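ComZ (Thermus thermophilus, PDB 6QVI) is a competence-associated pilin that probably sits at the pilus tip and acts as a receptor for DNA during natural transformation. Local coordinates at residues A[32-40]-A[52-63]. Numbering follows the deposited sequence.
Sequences LFQQYVWRE and FTSLARGLDLDR
With CG opposite the carbonyl carbon (chi1 -82°) and the chain straight from CG to NE, Arg39 reaches from the helix to the backbone of the 52-63 loop, while Gln35, bent at chi2 (-84°), turns its amide to Asp60. The NE of Arg39 donates a hydrogen bond to Thr53 O (2.7 Å), which lies in the guanidinium plane and receives it almost end-on. Leu55 CD1 rests over one face of that group, 3.4 Å from Arg39 NH1, and Phe52 turns a ring edge to Arg39 CB. The Gln35 amide pairs with the backbone of one residue: OE1 accepts from Asp60 N at 3.0 Å, and NE2 donates to Asp60 O at 2.6 Å. Arg39 NH1 approaches Gln35 OE1 (3.0 Å) from the other face of the amide, so two donors fix this oxygen. Replacing Arg39 by an alanine would remove the guanidinium, which is likely to leave Thr53 O without this donor and the Gln35 amide freer to turn.

Helix 12-40 packs on the antiparallel sheet of the pseudopilin-like domain, as in other type IV pilin-like folds, and the 52-63 loop follows it on the way to strand 74-76. Leu32 and Leu55 both touch Ile129 of strand 120-130.

Nearer the surface, Arg63 runs back over Trp38. Its CG sits 3.7 Å from the centroid of the indole five-membered ring, a CH-pi contact over the face, and its guanidinium lies between Trp38 CB and Gln34 OE1. Arg63 NH2 donates a hydrogen bond to Gln34 O (2.9 Å), reaching it from the face of the carbonyl plane opposite to the helical donor Trp38 N. The Asp60 carboxylate, set steeply against the indole, is held by the backbone N of Asp64 and Gly65.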
# COMPACT_ATOMS: atom_id res chain seq x y z
N LEU A 32 -3.38 -9.84 -22.92
CA LEU A 32 -2.42 -10.17 -21.88
C LEU A 32 -1.89 -8.90 -21.21
O LEU A 32 -1.93 -8.76 -19.98
CB LEU A 32 -1.29 -11.00 -22.48
CG LEU A 32 -0.42 -11.80 -21.50
CD1 LEU A 32 -1.31 -12.69 -20.65
CD2 LEU A 32 0.64 -12.63 -22.23
N PHE A 33 -1.50 -7.92 -22.03
CA PHE A 33 -1.12 -6.62 -21.49
C PHE A 33 -2.26 -6.00 -20.69
O PHE A 33 -2.01 -5.29 -19.71
CB PHE A 33 -0.70 -5.66 -22.62
CG PHE A 33 -0.34 -4.27 -22.14
CD1 PHE A 33 -1.25 -3.23 -22.22
CD2 PHE A 33 0.90 -3.99 -21.61
CE1 PHE A 33 -0.94 -1.94 -21.79
CE2 PHE A 33 1.22 -2.69 -21.13
CZ PHE A 33 0.30 -1.68 -21.23
N GLN A 34 -3.51 -6.24 -21.10
CA GLN A 34 -4.60 -5.63 -20.36
C GLN A 34 -4.81 -6.34 -19.03
O GLN A 34 -5.17 -5.72 -18.02
CB GLN A 34 -5.89 -5.63 -21.16
CG GLN A 34 -6.88 -4.69 -20.51
CD GLN A 34 -8.32 -4.99 -20.85
OE1 GLN A 34 -8.92 -5.90 -20.27
NE2 GLN A 34 -8.90 -4.19 -21.73
N GLN A 35 -4.54 -7.65 -18.99
CA GLN A 35 -4.51 -8.35 -17.72
C GLN A 35 -3.36 -7.84 -16.85
O GLN A 35 -3.45 -7.90 -15.63
CB GLN A 35 -4.38 -9.85 -17.97
CG GLN A 35 -5.71 -10.49 -18.38
CD GLN A 35 -6.54 -10.86 -17.17
OE1 GLN A 35 -6.06 -11.51 -16.25
NE2 GLN A 35 -7.79 -10.40 -17.14
N TYR A 36 -2.30 -7.32 -17.48
CA TYR A 36 -1.18 -6.76 -16.73
C TYR A 36 -1.52 -5.38 -16.15
O TYR A 36 -1.08 -5.05 -15.05
CB TYR A 36 0.06 -6.67 -17.61
CG TYR A 36 1.02 -5.57 -17.16
CD1 TYR A 36 1.03 -4.32 -17.77
CD2 TYR A 36 1.92 -5.80 -16.11
CE1 TYR A 36 1.89 -3.34 -17.35
CE2 TYR A 36 2.80 -4.81 -15.68
CZ TYR A 36 2.78 -3.58 -16.31
OH TYR A 36 3.65 -2.58 -15.91
N VAL A 37 -2.28 -4.57 -16.88
CA VAL A 37 -2.67 -3.26 -16.36
C VAL A 37 -3.80 -3.40 -15.36
O VAL A 37 -3.98 -2.52 -14.51
CB VAL A 37 -3.07 -2.27 -17.48
CG1 VAL A 37 -2.10 -2.34 -18.65
CG2 VAL A 37 -4.52 -2.50 -17.92
N TRP A 38 -4.62 -4.44 -15.46
CA TRP A 38 -5.68 -4.53 -14.47
C TRP A 38 -5.14 -4.85 -13.09
O TRP A 38 -5.75 -4.45 -12.08
CB TRP A 38 -6.74 -5.56 -14.87
CG TRP A 38 -7.93 -5.45 -13.96
CD1 TRP A 38 -8.76 -4.36 -13.80
CD2 TRP A 38 -8.40 -6.44 -13.03
NE1 TRP A 38 -9.72 -4.62 -12.84
CE2 TRP A 38 -9.52 -5.89 -12.35
CE3 TRP A 38 -7.98 -7.74 -12.71
CZ2 TRP A 38 -10.22 -6.59 -11.38
CZ3 TRP A 38 -8.68 -8.43 -11.74
CH2 TRP A 38 -9.79 -7.86 -11.09
N ARG A 39 -3.97 -5.49 -13.02
CA ARG A 39 -3.32 -5.77 -11.74
C ARG A 39 -2.40 -4.65 -11.29
O ARG A 39 -2.06 -4.62 -10.10
CB ARG A 39 -2.50 -7.05 -11.87
CG ARG A 39 -3.32 -8.29 -11.71
CD ARG A 39 -2.54 -9.48 -12.15
NE ARG A 39 -3.30 -10.70 -11.88
CZ ARG A 39 -4.25 -11.19 -12.67
NH1 ARG A 39 -4.60 -10.54 -13.78
NH2 ARG A 39 -4.87 -12.31 -12.33
N GLU A 40 -2.10 -3.66 -12.14
CA GLU A 40 -1.33 -2.54 -11.65
C GLU A 40 -2.23 -1.52 -10.98
O GLU A 40 -1.74 -0.69 -10.21
CB GLU A 40 -0.47 -1.92 -12.77
CG GLU A 40 0.78 -2.81 -12.97
CD GLU A 40 2.06 -2.31 -12.26
OE1 GLU A 40 2.28 -1.10 -12.14
OE2 GLU A 40 2.81 -3.16 -11.72
N PHE A 52 -5.28 -8.61 -4.76
CA PHE A 52 -4.31 -8.80 -5.84
C PHE A 52 -3.74 -10.21 -5.80
O PHE A 52 -3.33 -10.69 -4.73
CB PHE A 52 -3.16 -7.78 -5.77
CG PHE A 52 -1.91 -8.22 -6.52
CD1 PHE A 52 -0.89 -8.94 -5.89
CD2 PHE A 52 -1.78 -7.97 -7.89
CE1 PHE A 52 0.26 -9.36 -6.63
CE2 PHE A 52 -0.65 -8.39 -8.61
CZ PHE A 52 0.36 -9.08 -7.99
N THR A 53 -3.68 -10.86 -6.95
CA THR A 53 -3.07 -12.17 -7.10
C THR A 53 -2.24 -12.17 -8.38
O THR A 53 -2.67 -11.62 -9.40
CB THR A 53 -4.12 -13.31 -7.12
OG1 THR A 53 -3.50 -14.53 -7.52
CG2 THR A 53 -5.28 -12.99 -8.07
N SER A 54 -1.06 -12.80 -8.34
CA SER A 54 -0.18 -12.69 -9.48
C SER A 54 -0.67 -13.48 -10.69
O SER A 54 -1.42 -14.46 -10.61
CB SER A 54 1.25 -13.13 -9.16
OG SER A 54 1.41 -14.50 -9.47
N LEU A 55 -0.11 -13.07 -11.83
CA LEU A 55 -0.45 -13.66 -13.10
C LEU A 55 -0.12 -15.14 -13.13
O LEU A 55 -0.81 -15.92 -13.80
CB LEU A 55 0.35 -12.92 -14.17
CG LEU A 55 -0.38 -12.50 -15.41
CD1 LEU A 55 -1.75 -12.03 -15.00
CD2 LEU A 55 0.41 -11.33 -15.91
N ALA A 56 0.91 -15.56 -12.38
CA ALA A 56 1.28 -16.97 -12.46
C ALA A 56 0.23 -17.90 -11.89
O ALA A 56 0.28 -19.11 -12.15
CB ALA A 56 2.61 -17.19 -11.76
N ARG A 57 -0.77 -17.36 -11.20
CA ARG A 57 -1.81 -18.17 -10.60
C ARG A 57 -3.08 -18.14 -11.42
O ARG A 57 -4.12 -18.59 -10.95
CB ARG A 57 -2.11 -17.70 -9.18
CG ARG A 57 -0.98 -17.90 -8.20
CD ARG A 57 -1.44 -18.76 -7.04
NE ARG A 57 -2.85 -18.54 -6.72
CZ ARG A 57 -3.31 -17.74 -5.76
NH1 ARG A 57 -2.46 -17.09 -4.97
NH2 ARG A 57 -4.62 -17.63 -5.59
N GLY A 58 -3.01 -17.62 -12.62
CA GLY A 58 -4.15 -17.64 -13.51
C GLY A 58 -4.50 -16.25 -13.98
O GLY A 58 -3.88 -15.26 -13.62
N LEU A 59 -5.53 -16.20 -14.80
CA LEU A 59 -6.02 -14.95 -15.32
C LEU A 59 -7.44 -14.71 -14.84
O LEU A 59 -8.20 -15.66 -14.61
CB LEU A 59 -6.02 -14.92 -16.85
CG LEU A 59 -4.72 -15.27 -17.55
CD1 LEU A 59 -4.86 -14.96 -19.03
CD2 LEU A 59 -3.59 -14.49 -16.94
N ASP A 60 -7.78 -13.43 -14.73
CA ASP A 60 -9.11 -12.99 -14.36
C ASP A 60 -9.73 -12.52 -15.66
O ASP A 60 -9.84 -11.32 -15.93
CB ASP A 60 -9.04 -11.90 -13.31
CG ASP A 60 -10.40 -11.53 -12.75
OD1 ASP A 60 -10.47 -10.76 -11.77
OD2 ASP A 60 -11.41 -12.03 -13.30
N LEU A 61 -10.14 -13.49 -16.48
CA LEU A 61 -10.66 -13.17 -17.80
C LEU A 61 -11.95 -12.39 -17.69
O LEU A 61 -12.22 -11.50 -18.50
CB LEU A 61 -10.91 -14.46 -18.57
CG LEU A 61 -9.64 -15.26 -18.73
CD1 LEU A 61 -9.93 -16.54 -19.41
CD2 LEU A 61 -8.71 -14.46 -19.63
N ASP A 62 -12.77 -12.73 -16.71
CA ASP A 62 -13.93 -11.90 -16.45
C ASP A 62 -13.53 -10.47 -16.09
O ASP A 62 -14.17 -9.51 -16.55
CB ASP A 62 -14.77 -12.46 -15.33
CG ASP A 62 -15.96 -11.59 -15.07
OD1 ASP A 62 -15.81 -10.53 -14.44
OD2 ASP A 62 -17.07 -12.02 -15.47
N ARG A 63 -12.54 -10.31 -15.20
CA ARG A 63 -12.30 -9.08 -14.41
C ARG A 63 -13.39 -8.89 -13.35
O ARG A 63 -13.99 -7.83 -13.26
CB ARG A 63 -12.14 -7.83 -15.29
CG ARG A 63 -10.68 -7.46 -15.65
CD ARG A 63 -10.54 -6.77 -17.04
NE ARG A 63 -9.22 -6.18 -17.24
CZ ARG A 63 -8.99 -4.88 -17.42
NH1 ARG A 63 -10.00 -4.03 -17.42
NH2 ARG A 63 -7.76 -4.43 -17.57